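Local atomic coordinates of BH1408 protein (PDB entry 4E0A), a protein that probably transfers an acetyl group to an amino nitrogen of a substrate. Residues Val8-Thr19 / Pro38-Gln46; Ile66-Val75 / Lys87-Asp97. The protein carries 1 engineered substitution. One frame throughout, in Å; residues are numbered along the deposited sequence.

Interaction 1 of 2, residues Val8-Thr19 / Pro38-Gln46. Engineered in segment 38-46: Arg-44 (natural residue Phe).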
loop_
_atom_site.group_PDB
_atom_site.type_symbol
_atom_site.label_atom_id
_atom_site.label_comp_id
_atom_site.label_asym_id
_atom_site.label_seq_id
_atom_site.Cartn_x
_atom_site.Cartn_y
_atom_site.Cartn_z
ATOM N N VAL A 8 -23.204 1.933 18.279
ATOM C CA VAL A 8 -22.297 1.232 19.181
ATOM C C VAL A 8 -22.811 -0.171 19.503
ATOM O O VAL A 8 -22.041 -1.123 19.569
ATOM C CB VAL A 8 -22.030 2.062 20.461
ATOM C CG1 VAL A 8 -21.512 1.184 21.595
ATOM C CG2 VAL A 8 -21.051 3.194 20.146
ATOM N N GLN A 9 -24.121 -0.295 19.644
ATOM C CA GLN A 9 -24.781 -1.571 19.925
ATOM C C GLN A 9 -24.556 -2.649 18.840
ATOM O O GLN A 9 -24.826 -3.829 19.060
ATOM C CB GLN A 9 -26.280 -1.318 20.127
ATOM C CG GLN A 9 -27.100 -2.496 20.636
ATOM C CD GLN A 9 -28.585 -2.161 20.735
ATOM O OE1 GLN A 9 -29.000 -1.041 20.430
ATOM N NE2 GLN A 9 -29.390 -3.133 21.163
ATOM N N ASP A 10 -24.062 -2.241 17.675
ATOM C CA ASP A 10 -23.790 -3.175 16.586
ATOM C C ASP A 10 -22.463 -3.922 16.755
ATOM O O ASP A 10 -22.165 -4.820 15.976
ATOM C CB ASP A 10 -23.793 -2.453 15.226
ATOM C CG ASP A 10 -25.171 -1.946 14.843
ATOM O OD1 ASP A 10 -26.163 -2.606 15.214
ATOM O OD2 ASP A 10 -25.261 -0.895 14.173
ATOM N N TYR A 11 -21.688 -3.558 17.779
ATOM C CA TYR A 11 -20.321 -4.062 17.906
ATOM C C TYR A 11 -20.190 -5.587 17.807
ATOM O O TYR A 11 -19.395 -6.097 17.015
ATOM C CB TYR A 11 -19.627 -3.558 19.188
ATOM C CG TYR A 11 -18.375 -4.367 19.452
ATOM C CD1 TYR A 11 -17.252 -4.210 18.647
ATOM C CD2 TYR A 11 -18.338 -5.338 20.452
ATOM C CE1 TYR A 11 -16.110 -4.978 18.845
ATOM C CE2 TYR A 11 -17.200 -6.115 20.653
ATOM C CZ TYR A 11 -16.093 -5.928 19.852
ATOM O OH TYR A 11 -14.965 -6.688 20.031
ATOM N N GLU A 12 -20.953 -6.312 18.617
ATOM C CA GLU A 12 -20.771 -7.756 18.710
ATOM C C GLU A 12 -20.953 -8.449 17.365
ATOM O O GLU A 12 -20.141 -9.286 16.972
ATOM C CB GLU A 12 -21.690 -8.376 19.784
ATOM C CG GLU A 12 -21.047 -8.341 21.164
ATOM C CD GLU A 12 -21.954 -8.822 22.287
ATOM O OE1 GLU A 12 -23.017 -9.413 22.005
ATOM O OE2 GLU A 12 -21.590 -8.596 23.463
ATOM N N GLU A 13 -22.007 -8.078 16.655
ATOM C CA GLU A 13 -22.247 -8.615 15.327
ATOM C C GLU A 13 -21.196 -8.193 14.320
ATOM O O GLU A 13 -20.734 -9.006 13.523
ATOM C CB GLU A 13 -23.600 -8.161 14.825
ATOM C CG GLU A 13 -24.713 -8.836 15.524
ATOM C CD GLU A 13 -25.684 -9.372 14.542
ATOM O OE1 GLU A 13 -25.347 -10.362 13.853
ATOM O OE2 GLU A 13 -26.765 -8.775 14.443
ATOM N N VAL A 14 -20.844 -6.912 14.324
ATOM C CA VAL A 14 -19.806 -6.447 13.416
ATOM C C VAL A 14 -18.473 -7.148 13.707
ATOM O O VAL A 14 -17.763 -7.540 12.781
ATOM C CB VAL A 14 -19.662 -4.926 13.471
ATOM C CG1 VAL A 14 -18.396 -4.461 12.699
ATOM C CG2 VAL A 14 -20.936 -4.274 12.919
ATOM N N ALA A 15 -18.155 -7.333 14.990
ATOM C CA ALA A 15 -16.925 -8.028 15.372
ATOM C C ALA A 15 -16.874 -9.466 14.849
ATOM O O ALA A 15 -15.831 -9.938 14.374
ATOM C CB ALA A 15 -16.716 -7.981 16.900
ATOM N N ARG A 16 -18.003 -10.156 14.934
ATOM C CA ARG A 16 -18.097 -11.538 14.481
ATOM C C ARG A 16 -17.784 -11.637 12.991
ATOM O O ARG A 16 -17.022 -12.509 12.547
ATOM C CB ARG A 16 -19.499 -12.090 14.772
ATOM C CG ARG A 16 -19.722 -13.515 14.271
ATOM C CD ARG A 16 -21.120 -14.016 14.600
ATOM N NE ARG A 16 -22.174 -13.284 13.895
ATOM C CZ ARG A 16 -22.618 -13.603 12.682
ATOM N NH1 ARG A 16 -22.093 -14.639 12.038
ATOM N NH2 ARG A 16 -23.588 -12.893 12.115
ATOM N N LEU A 17 -18.363 -10.727 12.217
ATOM C CA LEU A 17 -18.067 -10.654 10.787
ATOM C C LEU A 17 -16.601 -10.333 10.525
ATOM O O LEU A 17 -15.988 -10.927 9.642
ATOM C CB LEU A 17 -18.949 -9.602 10.107
ATOM C CG LEU A 17 -20.316 -10.052 9.582
ATOM C CD1 LEU A 17 -21.031 -11.030 10.492
ATOM C CD2 LEU A 17 -21.175 -8.812 9.352
ATOM N N HIS A 18 -16.038 -9.397 11.283
ATOM C CA HIS A 18 -14.637 -9.046 11.090
ATOM C C HIS A 18 -13.746 -10.265 11.318
ATOM O O HIS A 18 -12.763 -10.482 10.601
ATOM C CB HIS A 18 -14.214 -7.902 12.009
ATOM C CG HIS A 18 -12.796 -7.463 11.795
ATOM N ND1 HIS A 18 -11.737 -7.996 12.500
ATOM C CD2 HIS A 18 -12.261 -6.547 10.951
ATOM C CE1 HIS A 18 -10.613 -7.424 12.105
ATOM N NE2 HIS A 18 -10.902 -6.544 11.165
ATOM N N THR A 19 -14.121 -11.072 12.305
ATOM C CA THR A 19 -13.364 -12.272 12.647
ATOM C C THR A 19 -13.343 -13.331 11.538
ATOM O O THR A 19 -12.297 -13.946 11.309
ATOM C CB THR A 19 -13.844 -12.861 13.988
ATOM O OG1 THR A 19 -13.515 -11.933 15.028
ATOM C CG2 THR A 19 -13.156 -14.203 14.284
ATOM N N PRO A 38 -10.848 -10.651 20.892
ATOM C CA PRO A 38 -11.507 -10.494 19.592
ATOM C C PRO A 38 -10.506 -10.052 18.547
ATOM O O PRO A 38 -9.358 -9.870 18.902
ATOM C CB PRO A 38 -12.523 -9.371 19.847
ATOM C CG PRO A 38 -11.917 -8.545 20.902
ATOM C CD PRO A 38 -11.050 -9.472 21.759
ATOM N N THR A 39 -10.940 -9.897 17.298
ATOM C CA THR A 39 -10.070 -9.416 16.226
ATOM C C THR A 39 -10.364 -7.955 15.969
ATOM O O THR A 39 -9.592 -7.274 15.315
ATOM C CB THR A 39 -10.296 -10.185 14.913
ATOM O OG1 THR A 39 -11.633 -9.947 14.436
ATOM C CG2 THR A 39 -10.084 -11.687 15.130
ATOM N N LEU A 40 -11.492 -7.483 16.491
ATOM C CA LEU A 40 -11.889 -6.083 16.370
ATOM C C LEU A 40 -12.000 -5.457 17.758
ATOM O O LEU A 40 -12.772 -5.911 18.612
ATOM C CB LEU A 40 -13.227 -5.942 15.619
ATOM C CG LEU A 40 -13.790 -4.514 15.502
ATOM C CD1 LEU A 40 -12.850 -3.608 14.723
ATOM C CD2 LEU A 40 -15.189 -4.516 14.863
ATOM N N ASN A 41 -11.229 -4.405 17.982
ATOM C CA ASN A 41 -11.258 -3.725 19.273
ATOM C C ASN A 41 -12.545 -2.906 19.385
ATOM O O ASN A 41 -12.884 -2.158 18.466
ATOM C CB ASN A 41 -10.005 -2.840 19.402
ATOM C CG ASN A 41 -9.955 -2.078 20.708
ATOM O OD1 ASN A 41 -10.829 -1.267 20.996
ATOM N ND2 ASN A 41 -8.904 -2.312 21.495
ATOM N N PRO A 42 -13.281 -3.068 20.498
ATOM C CA PRO A 42 -14.548 -2.353 20.705
ATOM C C PRO A 42 -14.405 -0.828 20.758
ATOM O O PRO A 42 -15.244 -0.131 20.188
ATOM C CB PRO A 42 -15.060 -2.909 22.044
ATOM C CG PRO A 42 -13.866 -3.484 22.707
ATOM C CD PRO A 42 -12.979 -3.984 21.612
ATOM N N SER A 43 -13.377 -0.314 21.435
ATOM C CA SER A 43 -13.158 1.132 21.469
ATOM C C SER A 43 -12.830 1.693 20.083
ATOM O O SER A 43 -13.261 2.792 19.725
ATOM C CB SER A 43 -12.068 1.509 22.477
ATOM O OG SER A 43 -12.549 1.347 23.801
ATOM N N ARG A 44 -12.088 0.933 19.291
ATOM C CA ARG A 44 -11.733 1.396 17.957
ATOM C C ARG A 44 -12.927 1.335 17.004
ATOM O O ARG A 44 -13.050 2.151 16.087
ATOM C CB ARG A 44 -10.528 0.636 17.425
ATOM C CG ARG A 44 -9.296 0.839 18.313
ATOM C CD ARG A 44 -7.992 0.510 17.601
ATOM N NE ARG A 44 -6.835 0.857 18.425
ATOM C CZ ARG A 44 -6.292 2.070 18.475
ATOM N NH1 ARG A 44 -6.797 3.055 17.747
ATOM N NH2 ARG A 44 -5.242 2.301 19.252
ATOM N N PHE A 45 -13.809 0.367 17.229
ATOM C CA PHE A 45 -15.068 0.334 16.507
ATOM C C PHE A 45 -15.854 1.600 16.845
ATOM O O PHE A 45 -16.312 2.317 15.954
ATOM C CB PHE A 45 -15.880 -0.902 16.888
ATOM C CG PHE A 45 -17.251 -0.924 16.284
ATOM C CD1 PHE A 45 -17.417 -1.127 14.927
ATOM C CD2 PHE A 45 -18.376 -0.724 17.074
ATOM C CE1 PHE A 45 -18.692 -1.151 14.364
ATOM C CE2 PHE A 45 -19.654 -0.744 16.517
ATOM C CZ PHE A 45 -19.806 -0.954 15.159
ATOM N N GLN A 46 -15.997 1.883 18.134
ATOM C CA GLN A 46 -16.747 3.061 18.555
ATOM C C GLN A 46 -16.173 4.343 17.936
ATOM O O GLN A 46 -16.916 5.203 17.472
ATOM C CB GLN A 46 -16.812 3.163 20.080
ATOM C CG GLN A 46 -17.515 4.426 20.576
ATOM C CD GLN A 46 -17.417 4.613 22.084
ATOM O OE1 GLN A 46 -16.767 3.830 22.785
ATOM N NE2 GLN A 46 -18.067 5.657 22.591
#
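Ala-15 meets Leu-40 with CA atoms 5.5 Å apart where the loop 38-41 runs past helix 11-19 into helix 42-46, whose axis makes 108° with that of 11-19. Two side-chain clusters carry the contact, one mainly apolar and one polar. In the first, the Tyr-11 ring takes Pro-42 over one face: CB sits over the ring centre, 3.9 Å from the centroid and 13° off the normal, the geometry of a CH-pi contact. The carbonyl of Leu-40 comes to the edge of the same ring, in its plane, and Tyr-11 OH donates to Leu-40 O (2.7 Å) almost in line with the C=O bond. Face contact and edge bond together would restrict the tilt of the ring. Phe-45 crosses it obliquely and reaches back over the start of the helix. Its CG stands anti to the backbone N, which carries the ring between Tyr-11 and Val-14; CD2 lies 3.8 Å from Tyr-11 CB and CE1 lies 3.7 Å from Val-14 CG1. Leu-40 CD2 joins this cluster, 3.9 Å from Val-14 CG1. The polar cluster centres on Thr-39 OG1, gripped by two hydrogen bonds: His-18 ND1 at 2.8 Å, nearly straight at 170°, with OG1 near the imidazole plane, and Thr-19 OG1 at 2.8 Å. Beyond Leu-40, Asn-41 is the N-cap of helix 42-46, its OD1 accepting from Arg-44 N; Arg-44 is an engineered residue. Helix 11-28 packs on the sheet through Val-14, which touches Val-58 of strand 54-62 and Tyr-69 of strand 65-77, while Phe-45 of helix 42-50 rests on Val-56.

Interaction 2 of 2, residues Ile66-Val75 / Lys87-Asp97. With PO4 (phosphate ion), chain E.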
loop_
_atom_site.group_PDB
_atom_site.type_symbol
_atom_site.label_atom_id
_atom_site.label_comp_id
_atom_site.label_asym_id
_atom_site.label_seq_id
_atom_site.Cartn_x
_atom_site.Cartn_y
_atom_site.Cartn_z
ATOM N N ILE A 66 -26.755 -8.653 11.658
ATOM C CA ILE A 66 -26.063 -7.827 10.676
ATOM C C ILE A 66 -25.506 -8.749 9.598
ATOM O O ILE A 66 -24.662 -9.601 9.886
ATOM C CB ILE A 66 -24.886 -7.066 11.325
ATOM C CG1 ILE A 66 -25.379 -6.101 12.407
ATOM C CG2 ILE A 66 -24.035 -6.335 10.263
ATOM C CD1 ILE A 66 -26.290 -5.044 11.898
ATOM N N GLY A 67 -25.970 -8.587 8.362
ATOM C CA GLY A 67 -25.475 -9.406 7.270
ATOM C C GLY A 67 -24.182 -8.929 6.623
ATOM O O GLY A 67 -23.517 -9.700 5.943
ATOM N N ALA A 68 -23.833 -7.658 6.823
ATOM C CA ALA A 68 -22.645 -7.079 6.208
ATOM C C ALA A 68 -22.326 -5.749 6.866
ATOM O O ALA A 68 -23.204 -5.105 7.430
ATOM C CB ALA A 68 -22.884 -6.853 4.720
ATOM N N TYR A 69 -21.077 -5.319 6.771
ATOM C CA TYR A 69 -20.755 -3.968 7.214
ATOM C C TYR A 69 -19.552 -3.451 6.467
ATOM O O TYR A 69 -18.806 -4.209 5.830
ATOM C CB TYR A 69 -20.465 -3.918 8.716
ATOM C CG TYR A 69 -19.044 -4.310 9.061
ATOM C CD1 TYR A 69 -18.685 -5.650 9.153
ATOM C CD2 TYR A 69 -18.058 -3.342 9.283
ATOM C CE1 TYR A 69 -17.375 -6.037 9.455
ATOM C CE2 TYR A 69 -16.725 -3.731 9.600
ATOM C CZ TYR A 69 -16.408 -5.082 9.673
ATOM O OH TYR A 69 -15.118 -5.499 9.973
ATOM N N SER A 70 -19.348 -2.149 6.569
ATOM C CA SER A 70 -18.175 -1.544 5.968
ATOM C C SER A 70 -17.714 -0.377 6.823
ATOM O O SER A 70 -18.531 0.291 7.478
ATOM C CB SER A 70 -18.480 -1.067 4.541
ATOM O OG SER A 70 -17.302 -0.560 3.929
ATOM N N VAL A 71 -16.398 -0.158 6.852
ATOM C CA VAL A 71 -15.841 1.019 7.489
ATOM C C VAL A 71 -15.097 1.817 6.432
ATOM O O VAL A 71 -14.276 1.263 5.709
ATOM C CB VAL A 71 -14.834 0.644 8.588
ATOM C CG1 VAL A 71 -14.250 1.917 9.213
ATOM C CG2 VAL A 71 -15.502 -0.229 9.646
ATOM N N ILE A 72 -15.391 3.111 6.333
ATOM C CA ILE A 72 -14.772 3.946 5.311
ATOM C C ILE A 72 -14.248 5.211 5.972
ATOM O O ILE A 72 -14.692 5.576 7.060
ATOM C CB ILE A 72 -15.756 4.302 4.163
ATOM C CG1 ILE A 72 -16.840 5.260 4.655
ATOM C CG2 ILE A 72 -16.388 3.038 3.556
ATOM C CD1 ILE A 72 -17.946 5.478 3.646
ATOM N N HIS A 73 -13.286 5.856 5.318
ATOM C CA HIS A 73 -12.631 7.030 5.859
ATOM C C HIS A 73 -12.476 8.064 4.766
ATOM O O HIS A 73 -12.140 7.727 3.630
ATOM C CB HIS A 73 -11.243 6.664 6.377
ATOM C CG HIS A 73 -11.239 5.528 7.354
ATOM N ND1 HIS A 73 -11.188 5.721 8.717
ATOM C CD2 HIS A 73 -11.276 4.186 7.164
ATOM C CE1 HIS A 73 -11.185 4.548 9.326
ATOM N NE2 HIS A 73 -11.240 3.600 8.406
ATOM N N LEU A 74 -12.719 9.325 5.106
ATOM C CA LEU A 74 -12.470 10.417 4.173
ATOM C C LEU A 74 -11.007 10.834 4.335
ATOM O O LEU A 74 -10.593 11.268 5.414
ATOM C CB LEU A 74 -13.394 11.599 4.488
ATOM C CG LEU A 74 -13.597 12.603 3.361
ATOM C CD1 LEU A 74 -14.198 11.895 2.148
ATOM C CD2 LEU A 74 -14.494 13.745 3.831
ATOM N N VAL A 75 -10.221 10.690 3.269
ATOM C CA VAL A 75 -8.779 10.919 3.335
ATOM C C VAL A 75 -8.404 12.072 2.414
ATOM O O VAL A 75 -8.821 12.106 1.263
ATOM C CB VAL A 75 -7.984 9.643 2.930
ATOM C CG1 VAL A 75 -6.484 9.914 2.904
ATOM C CG2 VAL A 75 -8.326 8.471 3.867
ATOM N N LYS A 87 -8.244 13.792 -2.658
ATOM C CA LYS A 87 -9.337 13.493 -1.738
ATOM C C LYS A 87 -9.947 12.150 -2.134
ATOM O O LYS A 87 -10.378 11.960 -3.274
ATOM C CB LYS A 87 -10.386 14.613 -1.793
ATOM C CG LYS A 87 -11.468 14.522 -0.718
ATOM C CD LYS A 87 -12.445 15.700 -0.799
ATOM C CE LYS A 87 -13.400 15.684 0.396
ATOM N NZ LYS A 87 -14.386 16.800 0.336
ATOM N N THR A 88 -9.958 11.199 -1.208
ATOM C CA THR A 88 -10.523 9.892 -1.517
ATOM C C THR A 88 -11.409 9.370 -0.402
ATOM O O THR A 88 -11.395 9.883 0.727
ATOM C CB THR A 88 -9.420 8.815 -1.746
ATOM O OG1 THR A 88 -8.531 8.782 -0.621
ATOM C CG2 THR A 88 -8.624 9.092 -3.028
ATOM N N VAL A 89 -12.169 8.336 -0.727
ATOM C CA VAL A 89 -12.777 7.501 0.303
ATOM C C VAL A 89 -11.943 6.238 0.390
ATOM O O VAL A 89 -11.722 5.572 -0.623
ATOM C CB VAL A 89 -14.220 7.114 -0.051
ATOM C CG1 VAL A 89 -14.728 6.051 0.919
ATOM C CG2 VAL A 89 -15.117 8.330 -0.026
ATOM N N TYR A 90 -11.473 5.904 1.586
ATOM C CA TYR A 90 -10.699 4.683 1.756
ATOM C C TYR A 90 -11.519 3.657 2.515
ATOM O O TYR A 90 -11.976 3.912 3.638
ATOM C CB TYR A 90 -9.404 4.949 2.505
ATOM C CG TYR A 90 -8.535 3.717 2.637
ATOM C CD1 TYR A 90 -7.803 3.245 1.555
ATOM C CD2 TYR A 90 -8.455 3.010 3.843
ATOM C CE1 TYR A 90 -6.996 2.110 1.669
ATOM C CE2 TYR A 90 -7.663 1.868 3.955
ATOM C CZ TYR A 90 -6.930 1.435 2.864
ATOM O OH TYR A 90 -6.131 0.311 2.966
ATOM N N ILE A 91 -11.731 2.507 1.890
ATOM C CA ILE A 91 -12.483 1.437 2.525
ATOM C C ILE A 91 -11.504 0.575 3.318
ATOM O O ILE A 91 -10.729 -0.175 2.732
ATOM C CB ILE A 91 -13.195 0.558 1.483
ATOM C CG1 ILE A 91 -14.154 1.400 0.620
ATOM C CG2 ILE A 91 -13.930 -0.572 2.178
ATOM C CD1 ILE A 91 -14.767 0.615 -0.523
ATOM N N SER A 92 -11.544 0.684 4.642
ATOM C CA SER A 92 -10.657 -0.096 5.507
ATOM C C SER A 92 -11.222 -1.484 5.817
ATOM O O SER A 92 -10.474 -2.422 6.079
ATOM C CB SER A 92 -10.357 0.673 6.799
ATOM O OG SER A 92 -11.538 0.867 7.553
ATOM N N ASP A 93 -12.544 -1.617 5.755
ATOM C CA ASP A 93 -13.196 -2.906 5.964
ATOM C C ASP A 93 -14.451 -3.008 5.109
ATOM O O ASP A 93 -15.187 -2.034 4.951
ATOM C CB ASP A 93 -13.586 -3.075 7.437
ATOM C CG ASP A 93 -12.396 -2.928 8.374
ATOM O OD1 ASP A 93 -12.133 -1.792 8.848
ATOM O OD2 ASP A 93 -11.708 -3.946 8.606
ATOM N N LEU A 94 -14.703 -4.190 4.570
ATOM C CA LEU A 94 -16.003 -4.486 3.969
ATOM C C LEU A 94 -16.220 -5.987 4.019
ATOM O O LEU A 94 -15.641 -6.743 3.220
ATOM C CB LEU A 94 -16.107 -3.946 2.531
ATOM C CG LEU A 94 -17.495 -3.882 1.868
ATOM C CD1 LEU A 94 -17.496 -2.928 0.688
ATOM C CD2 LEU A 94 -18.007 -5.268 1.419
ATOM N N CYS A 95 -17.073 -6.417 4.948
ATOM C CA CYS A 95 -17.292 -7.835 5.188
ATOM C C CYS A 95 -18.750 -8.213 4.972
ATOM O O CYS A 95 -19.649 -7.535 5.461
ATOM C CB CYS A 95 -16.895 -8.203 6.621
ATOM S SG CYS A 95 -15.254 -7.641 7.143
ATOM N N VAL A 96 -18.973 -9.296 4.238
ATOM C CA VAL A 96 -20.296 -9.886 4.119
ATOM C C VAL A 96 -20.215 -11.240 4.812
ATOM O O VAL A 96 -19.275 -11.997 4.584
ATOM C CB VAL A 96 -20.715 -10.068 2.645
ATOM C CG1 VAL A 96 -22.058 -10.772 2.543
ATOM C CG2 VAL A 96 -20.755 -8.714 1.916
ATOM N N ASP A 97 -21.180 -11.509 5.689
ATOM C CA ASP A 97 -21.257 -12.759 6.443
ATOM C C ASP A 97 -21.170 -13.933 5.476
ATOM O O ASP A 97 -21.946 -13.998 4.511
ATOM C CB ASP A 97 -22.603 -12.788 7.190
ATOM C CG ASP A 97 -22.727 -13.954 8.177
ATOM O OD1 ASP A 97 -21.973 -14.942 8.085
ATOM O OD2 ASP A 97 -23.622 -13.886 9.049
HETATM P P PO4 E . -11.125 -4.111 2.294
HETATM O O1 PO4 E . -11.575 -4.521 3.675
HETATM O O2 PO4 E . -11.254 -5.270 1.328
HETATM O O3 PO4 E . -11.980 -2.970 1.809
HETATM O O4 PO4 E . -9.689 -3.651 2.365
HETATM O O HOH W 1 -6.458 10.848 -0.629
#
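The imidazole of His-73 has Tyr-90 O and Ser-92 OG at its edge, in plane, and the Tyr-69 ring has Cys-95 SG beside it at an oblique 52° from the normal, 4.4 Å from the centroid. The Tyr-69 edge is met in plane by Val-71 CG2 of its own strand. Both rings belong to an antiparallel beta hairpin, strands 65-77 and 86-96, in the central sheet of the GNAT fold; the segment axes make 174°. A classic beta bulge interrupts its register: Ser-92 and Asp-93 both face Val-71, with Ser-92 N donating to Val-71 O (3.0 Å) and Asp-93 N only weakly so. At the bulge, Ser-92 OG, held between backbone N and carbonyl carbon (chi1 64°), comes to the edge of the His-73 ring and hydrogen-bonds His-73 NE2 at 2.9 Å. Asp-93 O is gripped twice, by Val-71 N and by Ser-70 OG at 2.8 Å, the latter in the carbonyl plane. Side chains alternate in their facing. Tyr-69, Val-71 and Cys-95 share a face with Asp-93, and Tyr-69 and Cys-95 reach helix 11-28, whereas Ala-68, Ser-70 and Ile-72 turn to helix 105-119; there Ile-72 CG2 lies 4.0 Å from Ile-91 CG1. Tyr-90 OH is hydrogen-bonded to Asp-128. In GNAT enzymes the bulged strand lies by the acetyl-CoA site, and a phosphate, probably from the crystallisation liquor, sits beside the bulge here. It takes a long, weak bond from Leu-94 N to its O1, 3.3 Å.

From the N terminus, the chain leaves strand 2-5, builds helix 11-28 and returns through 38-46, where interaction 1 closes a loop of 18 residues, half of them helical. Strand 54-62 follows, and only then does interaction 2 open, closing a hairpin over 11 residues. The two contacts therefore stand in series, neither nested nor crossed, their centres about 13 Å apart. Helix 11-28 of interaction 1 lies against interaction 2: Glu-13 OE2 reaches Ile-66 N (2.8 Å, a probable hydrogen bond), Arg-16 NH2 pairs with Asp-97 OD2 in a salt bridge, and His-18 CD2 packs against Tyr-69 OH. Interaction 1 joins the two N-terminal helices; interaction 2 joins the neighbouring strands beneath them.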